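Local coordinates for protein superoxide dismutase (Anaplasma phagocytophilum, PDB 3JS4) that probably protects the cell from superoxide, dismutating the radical to oxygen and hydrogen peroxide at an iron(III) centre, at residues K59-V62 with G63-F66; H101-Y104 with W105-K109. One frame throughout, in Å; residues are numbered along the deposited sequence.

Contact 1. Residues K59-V62 with G63-F66; sequences KLVV and GTEF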
ATOM      1  N   LYS A  59     -17.744 -11.841   7.317  1.00 10.13           N
ATOM      2  CA  LYS A  59     -18.082 -13.180   7.833  1.00 11.33           C
ATOM      3  C   LYS A  59     -17.343 -13.546   9.123  1.00 11.42           C
ATOM      4  O   LYS A  59     -17.947 -14.131  10.030  1.00 10.41           O
ATOM      5  CB  LYS A  59     -17.850 -14.279   6.784  1.00 11.65           C
ATOM      6  CG  LYS A  59     -18.872 -14.275   5.619  1.00 15.38           C
ATOM      7  CD  LYS A  59     -18.622 -15.421   4.649  1.00 19.57           C
ATOM      8  CE  LYS A  59     -17.349 -15.176   3.855  1.00 23.30           C
ATOM      9  NZ  LYS A  59     -16.932 -16.369   3.046  1.00 26.66           N
ATOM     10  N   LEU A  60     -16.051 -13.203   9.193  1.00 11.02           N
ATOM     11  CA  LEU A  60     -15.191 -13.543  10.350  1.00 11.49           C
ATOM     12  C   LEU A  60     -15.458 -12.798  11.660  1.00 12.07           C
ATOM     13  O   LEU A  60     -15.283 -13.382  12.731  1.00 12.04           O
ATOM     14  CB  LEU A  60     -13.692 -13.374  10.019  1.00 10.37           C
ATOM     15  CG  LEU A  60     -13.076 -14.254   8.932  1.00 11.43           C
ATOM     16  CD1 LEU A  60     -11.643 -13.775   8.631  1.00  7.70           C
ATOM     17  CD2 LEU A  60     -13.111 -15.759   9.268  1.00 12.05           C
ATOM     18  N   VAL A  61     -15.830 -11.515  11.585  1.00 12.22           N
ATOM     19  CA  VAL A  61     -16.002 -10.686  12.801  1.00 12.37           C
ATOM     20  C   VAL A  61     -17.267 -10.976  13.620  1.00 13.15           C
ATOM     21  O   VAL A  61     -17.404 -10.447  14.723  1.00 12.73           O
ATOM     22  CB  VAL A  61     -15.908  -9.165  12.515  1.00 12.49           C
ATOM     23  CG1 VAL A  61     -14.581  -8.844  11.875  1.00 10.97           C
ATOM     24  CG2 VAL A  61     -17.110  -8.644  11.657  1.00 10.48           C
ATOM     25  N   VAL A  62     -18.166 -11.810  13.094  1.00 13.68           N
ATOM     26  CA  VAL A  62     -19.430 -12.128  13.781  1.00 14.84           C
ATOM     27  C   VAL A  62     -19.151 -12.760  15.137  1.00 15.35           C
ATOM     28  O   VAL A  62     -18.411 -13.718  15.212  1.00 15.40           O
ATOM     29  CB  VAL A  62     -20.344 -13.061  12.918  1.00 14.73           C
ATOM     30  CG1 VAL A  62     -21.536 -13.623  13.741  1.00 15.62           C
ATOM     31  CG2 VAL A  62     -20.866 -12.299  11.690  1.00 15.08           C
ATOM     32  N   GLY A  63     -19.722 -12.197  16.202  1.00 16.45           N
ATOM     33  CA  GLY A  63     -19.535 -12.724  17.566  1.00 17.39           C
ATOM     34  C   GLY A  63     -18.236 -12.275  18.238  1.00 18.56           C
ATOM     35  O   GLY A  63     -17.902 -12.736  19.343  1.00 18.72           O
ATOM     36  N   THR A  64     -17.492 -11.382  17.587  1.00 17.91           N
ATOM     37  CA  THR A  64     -16.239 -10.892  18.159  1.00 17.89           C
ATOM     38  C   THR A  64     -16.379  -9.433  18.555  1.00 18.14           C
ATOM     39  O   THR A  64     -17.372  -8.788  18.225  1.00 17.40           O
ATOM     40  CB  THR A  64     -15.058 -11.023  17.170  1.00 17.68           C
ATOM     41  OG1 THR A  64     -15.228 -10.095  16.089  1.00 16.07           O
ATOM     42  CG2 THR A  64     -14.945 -12.433  16.621  1.00 17.46           C
ATOM     43  N   GLU A  65     -15.354  -8.900  19.215  1.00 18.77           N
ATOM     44  CA  GLU A  65     -15.325  -7.484  19.591  1.00 19.58           C
ATOM     45  C   GLU A  65     -15.372  -6.544  18.384  1.00 19.36           C
ATOM     46  O   GLU A  65     -15.646  -5.347  18.531  1.00 19.64           O
ATOM     47  CB  GLU A  65     -14.081  -7.182  20.441  1.00 19.99           C
ATOM     48  CG  GLU A  65     -12.790  -7.353  19.680  1.00 22.86           C
ATOM     49  CD  GLU A  65     -11.565  -7.228  20.555  1.00 26.10           C
ATOM     50  OE1 GLU A  65     -10.924  -8.265  20.811  1.00 26.94           O
ATOM     51  OE2 GLU A  65     -11.248  -6.098  20.976  1.00 27.24           O
ATOM     52  N   PHE A  66     -15.103  -7.076  17.192  1.00 18.72           N
ATOM     53  CA  PHE A  66     -15.086  -6.246  15.989  1.00 18.29           C
ATOM     54  C   PHE A  66     -16.413  -6.199  15.215  1.00 18.49           C
ATOM     55  O   PHE A  66     -16.537  -5.414  14.275  1.00 18.57           O
ATOM     56  CB  PHE A  66     -13.932  -6.644  15.056  1.00 17.73           C
ATOM     57  CG  PHE A  66     -12.625  -6.888  15.760  1.00 16.57           C
ATOM     58  CD1 PHE A  66     -11.939  -5.840  16.384  1.00 15.45           C
ATOM     59  CD2 PHE A  66     -12.066  -8.163  15.785  1.00 14.19           C
ATOM     60  CE1 PHE A  66     -10.694  -6.065  17.013  1.00 16.13           C
ATOM     61  CE2 PHE A  66     -10.838  -8.400  16.420  1.00 13.99           C
ATOM     62  CZ  PHE A  66     -10.150  -7.357  17.034  1.00 14.02           C
TER

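Contact 2. Residues H101-Y104 with W105-K109; sequences HDFY and WQSMK. With FE (Fe (III) ion), chain E.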
ATOM      1  N   HIS A 101      -4.864  -2.470   0.531  1.00  5.52           N
ATOM      2  CA  HIS A 101      -5.390  -2.170  -0.808  1.00  6.04           C
ATOM      3  C   HIS A 101      -5.972  -0.750  -0.884  1.00  6.30           C
ATOM      4  O   HIS A 101      -5.760  -0.052  -1.878  1.00  5.98           O
ATOM      5  CB  HIS A 101      -6.419  -3.228  -1.254  1.00  5.30           C
ATOM      6  CG  HIS A 101      -5.784  -4.518  -1.675  1.00  6.04           C
ATOM      7  ND1 HIS A 101      -5.433  -5.502  -0.767  1.00  6.74           N
ATOM      8  CD2 HIS A 101      -5.370  -4.959  -2.890  1.00  4.94           C
ATOM      9  CE1 HIS A 101      -4.880  -6.515  -1.417  1.00  6.94           C
ATOM     10  NE2 HIS A 101      -4.802  -6.202  -2.701  1.00  2.48           N
ATOM     11  N   ASP A 102      -6.674  -0.310   0.163  1.00  6.43           N
ATOM     12  CA  ASP A 102      -7.210   1.061   0.169  1.00  7.41           C
ATOM     13  C   ASP A 102      -6.012   2.014  -0.011  1.00  7.00           C
ATOM     14  O   ASP A 102      -6.074   2.970  -0.794  1.00  6.59           O
ATOM     15  CB  ASP A 102      -7.945   1.425   1.485  1.00  6.93           C
ATOM     16  CG  ASP A 102      -9.333   0.774   1.639  1.00  9.59           C
ATOM     17  OD1 ASP A 102      -9.927   0.237   0.679  1.00 10.21           O
ATOM     18  OD2 ASP A 102      -9.855   0.820   2.778  1.00 10.83           O
ATOM     19  N   PHE A 103      -4.928   1.752   0.715  1.00  6.72           N
ATOM     20  CA  PHE A 103      -3.736   2.606   0.684  1.00  7.01           C
ATOM     21  C   PHE A 103      -3.085   2.559  -0.699  1.00  7.30           C
ATOM     22  O   PHE A 103      -2.607   3.584  -1.220  1.00  7.02           O
ATOM     23  CB  PHE A 103      -2.712   2.113   1.727  1.00  7.13           C
ATOM     24  CG  PHE A 103      -1.790   3.201   2.244  1.00  7.62           C
ATOM     25  CD1 PHE A 103      -2.278   4.201   3.074  1.00  7.21           C
ATOM     26  CD2 PHE A 103      -0.437   3.209   1.910  1.00  5.64           C
ATOM     27  CE1 PHE A 103      -1.438   5.214   3.554  1.00 10.08           C
ATOM     28  CE2 PHE A 103       0.411   4.197   2.388  1.00  7.70           C
ATOM     29  CZ  PHE A 103      -0.088   5.202   3.229  1.00  9.86           C
ATOM     30  N   TYR A 104      -3.067   1.360  -1.289  1.00  6.53           N
ATOM     31  CA  TYR A 104      -2.458   1.152  -2.605  1.00  6.15           C
ATOM     32  C   TYR A 104      -3.182   1.987  -3.660  1.00  6.75           C
ATOM     33  O   TYR A 104      -2.534   2.621  -4.504  1.00  6.72           O
ATOM     34  CB  TYR A 104      -2.571  -0.328  -2.954  1.00  5.55           C
ATOM     35  CG  TYR A 104      -2.144  -0.776  -4.327  1.00  5.80           C
ATOM     36  CD1 TYR A 104      -0.855  -0.529  -4.810  1.00  6.34           C
ATOM     37  CD2 TYR A 104      -3.018  -1.539  -5.122  1.00  2.31           C
ATOM     38  CE1 TYR A 104      -0.455  -1.002  -6.062  1.00  5.03           C
ATOM     39  CE2 TYR A 104      -2.628  -2.027  -6.360  1.00  5.30           C
ATOM     40  CZ  TYR A 104      -1.350  -1.766  -6.823  1.00  4.90           C
ATOM     41  OH  TYR A 104      -0.988  -2.231  -8.050  1.00  5.16           O
ATOM     42  N   TRP A 105      -4.520   1.951  -3.665  1.00  6.05           N
ATOM     43  CA  TRP A 105      -5.230   2.716  -4.686  1.00  6.00           C
ATOM     44  C   TRP A 105      -4.969   4.209  -4.567  1.00  6.48           C
ATOM     45  O   TRP A 105      -4.889   4.904  -5.592  1.00  5.49           O
ATOM     46  CB  TRP A 105      -6.755   2.429  -4.703  1.00  6.12           C
ATOM     47  CG  TRP A 105      -7.104   0.951  -4.786  1.00  5.96           C
ATOM     48  CD1 TRP A 105      -7.873   0.238  -3.904  1.00  5.58           C
ATOM     49  CD2 TRP A 105      -6.697   0.024  -5.801  1.00  6.01           C
ATOM     50  NE1 TRP A 105      -7.972  -1.065  -4.310  1.00  5.15           N
ATOM     51  CE2 TRP A 105      -7.275  -1.227  -5.475  1.00  6.46           C
ATOM     52  CE3 TRP A 105      -5.933   0.140  -6.983  1.00  5.46           C
ATOM     53  CZ2 TRP A 105      -7.095  -2.369  -6.266  1.00  6.26           C
ATOM     54  CZ3 TRP A 105      -5.736  -0.994  -7.762  1.00  6.06           C
ATOM     55  CH2 TRP A 105      -6.315  -2.242  -7.394  1.00  5.20           C
ATOM     56  N   GLN A 106      -4.880   4.715  -3.330  1.00  6.91           N
ATOM     57  CA  GLN A 106      -4.580   6.131  -3.113  1.00  8.46           C
ATOM     58  C   GLN A 106      -3.134   6.501  -3.487  1.00  8.03           C
ATOM     59  O   GLN A 106      -2.829   7.683  -3.719  1.00  8.68           O
ATOM     60  CB  GLN A 106      -4.845   6.516  -1.647  1.00  9.22           C
ATOM     61  CG  GLN A 106      -6.236   6.167  -1.162  1.00 12.55           C
ATOM     62  CD  GLN A 106      -6.442   6.513   0.298  1.00 19.53           C
ATOM     63  OE1 GLN A 106      -6.342   5.641   1.179  1.00 23.83           O
ATOM     64  NE2 GLN A 106      -6.712   7.790   0.575  1.00 20.47           N
ATOM     65  N   SER A 107      -2.270   5.486  -3.544  1.00  7.33           N
ATOM     66  CA  SER A 107      -0.850   5.628  -3.838  1.00  7.05           C
ATOM     67  C   SER A 107      -0.573   5.751  -5.345  1.00  7.07           C
ATOM     68  O   SER A 107       0.578   5.799  -5.770  1.00  7.64           O
ATOM     69  CB  SER A 107      -0.089   4.428  -3.255  1.00  6.23           C
ATOM     70  OG  SER A 107      -0.098   4.479  -1.815  1.00  8.31           O
ATOM     71  N   MET A 108      -1.624   5.778  -6.155  1.00  7.14           N
ATOM     72  CA  MET A 108      -1.466   5.891  -7.596  1.00  6.81           C
ATOM     73  C   MET A 108      -2.497   6.904  -8.083  1.00  7.39           C
ATOM     74  O   MET A 108      -3.456   7.193  -7.377  1.00  6.39           O
ATOM     75  CB  MET A 108      -1.715   4.537  -8.276  1.00  6.48           C
ATOM     76  CG  MET A 108      -0.813   3.383  -7.780  1.00  6.49           C
ATOM     77  SD  MET A 108      -1.048   1.826  -8.674  1.00  7.88           S
ATOM     78  CE  MET A 108      -2.620   1.240  -7.990  1.00  7.41           C
ATOM     79  N   LYS A 109      -2.272   7.446  -9.281  1.00  8.23           N
ATOM     80  CA  LYS A 109      -3.265   8.269  -9.981  1.00  8.54           C
ATOM     81  C   LYS A 109      -3.032   8.181 -11.487  1.00  8.74           C
ATOM     82  O   LYS A 109      -1.943   7.802 -11.923  1.00  8.00           O
ATOM     83  CB  LYS A 109      -3.204   9.734  -9.514  1.00  8.69           C
ATOM     84  CG  LYS A 109      -1.881  10.473  -9.792  1.00  9.39           C
ATOM     85  CD  LYS A 109      -2.036  11.959  -9.437  1.00 10.24           C
ATOM     86  CE  LYS A 109      -0.786  12.749  -9.804  1.00 11.62           C
ATOM     87  NZ  LYS A 109      -1.042  14.189  -9.653  1.00 14.06           N
TER
HETATM   88 FE    FE E 207      -3.375  -7.161  -4.082  1.00 15.35          FE
HETATM   89  O   HOH W   1      -2.345  -8.066  -2.298  1.00  9.76           O

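Contact 1. Residues K59-V62 with G63-F66
V61 O is gripped by two donors from T64, its backbone N and its hydroxyl. The OG1 bond is the shorter, with T64 OG1 2.6 Å from V61 O, while T64 N lies 3.0 Å from V61 O at an N-H...O angle of 151°. Both donors come from the same face of the V61 carbonyl plane: the amide stands well above it and is not on a lone pair, and OG1 is tilted from the plane. The amide bond closes a type II beta turn from V61 to T64. G63 takes the third position of that turn with a positive phi of 82°, a backbone shape that suits glycine.

Threonine fits the end of the turn because its hydroxyl serves both ways. With chi1 at 69°, OG1 is tucked between the backbone N and the carbonyl carbon, close to its own main chain. From there it donates back to V61 O and accepts from F66 N, 3.2 Å from T64 OG1, which makes an ST turn that shares T64 with the beta turn. T64 CG2 lies alongside the carbonyls of L60 and V61.

Between the two segments the apolar contact is a single one. V61 CG1 meets F66 CB at 3.9 Å, the two side chains crossing at about a right angle, and the phenylalanine ring leads on away from the valine. E65 CG sits over one face of that ring.

The turn brings the chain out of helix 39-60 and into the loop before helix 74-83. F66 carries its ring to I77 and K80 of helix 74-83 and to I91 of helix 89-106, L60 also packs on helix 89-106, and the carboxylate of E67 accepts from G63 N.

Contact 2. Residues H101-Y104 with W105-K109
W105 N donates to H101 O across 3.0 Å, a regular helical turn near the end of helix 89-106. The next bond, from Q106 N to D102 O, is weak, and at S107 the pattern breaks up: its N is shared weakly between F103 O and Y104 O as the chain leaves the helix. The S107 side chain adds a second hold on F103 O. OG, turned back beside its own backbone N (chi1 -69°), lies 2.7 Å from F103 O and donates to it from above the carbonyl plane; the same hydroxyl is also hydrogen-bonded to T184 N of strand 179-186.

Beyond the helix M108 folds back on Y104. Its chain bends at chi3 (-75°), which sets CE over one face of the tyrosine ring, 3.6 Å from the centroid, as a CH-pi contact; SD lies obliquely in a Met-aromatic contact. An unbranched, flexible thioether can make this bend and lay a methyl group on a ring. W105 meets Y104 too, CZ3 lying 3.6 Å from Y104 CE2, with the ring planes at 46°, neither stacked nor edge-to-face. H101 O stands over the same indole face at W105 CD1, 2.9 Å away, and the tryptophan's NE1 bonds to H50. Y104 OH, likewise, is held by Y203.

H101 points its imidazole to the metal: NE2 binds the iron at 2.2 Å and ND1 bonds to Q97 O, and the two bonds together fix the ring's rotation. H45, D186, H190 and a water complete the five ligands, the three-histidine, one-aspartate iron site of the iron/manganese superoxide dismutases.

Overall arrangement
Both contacts are local, each within one continuous run of chain at the C-terminal end of a helix: contact 1 where helix 39-60 gives way to a loop, contact 2 at the end of helix 89-106. Contact 1 lies at the periphery, its centre about 25 Å from the centre of the chain, that of contact 2 about 6 Å, and their nearest atoms are about 14 Å apart. Their chemistry follows their place. Contact 1 is a small, partly exposed turn made by backbone and hydroxyl bonds, whereas contact 2 is buried and aromatic and holds an iron ligand. Helix 89-106 is common to both, touched near its start by contact 1 and ending in contact 2.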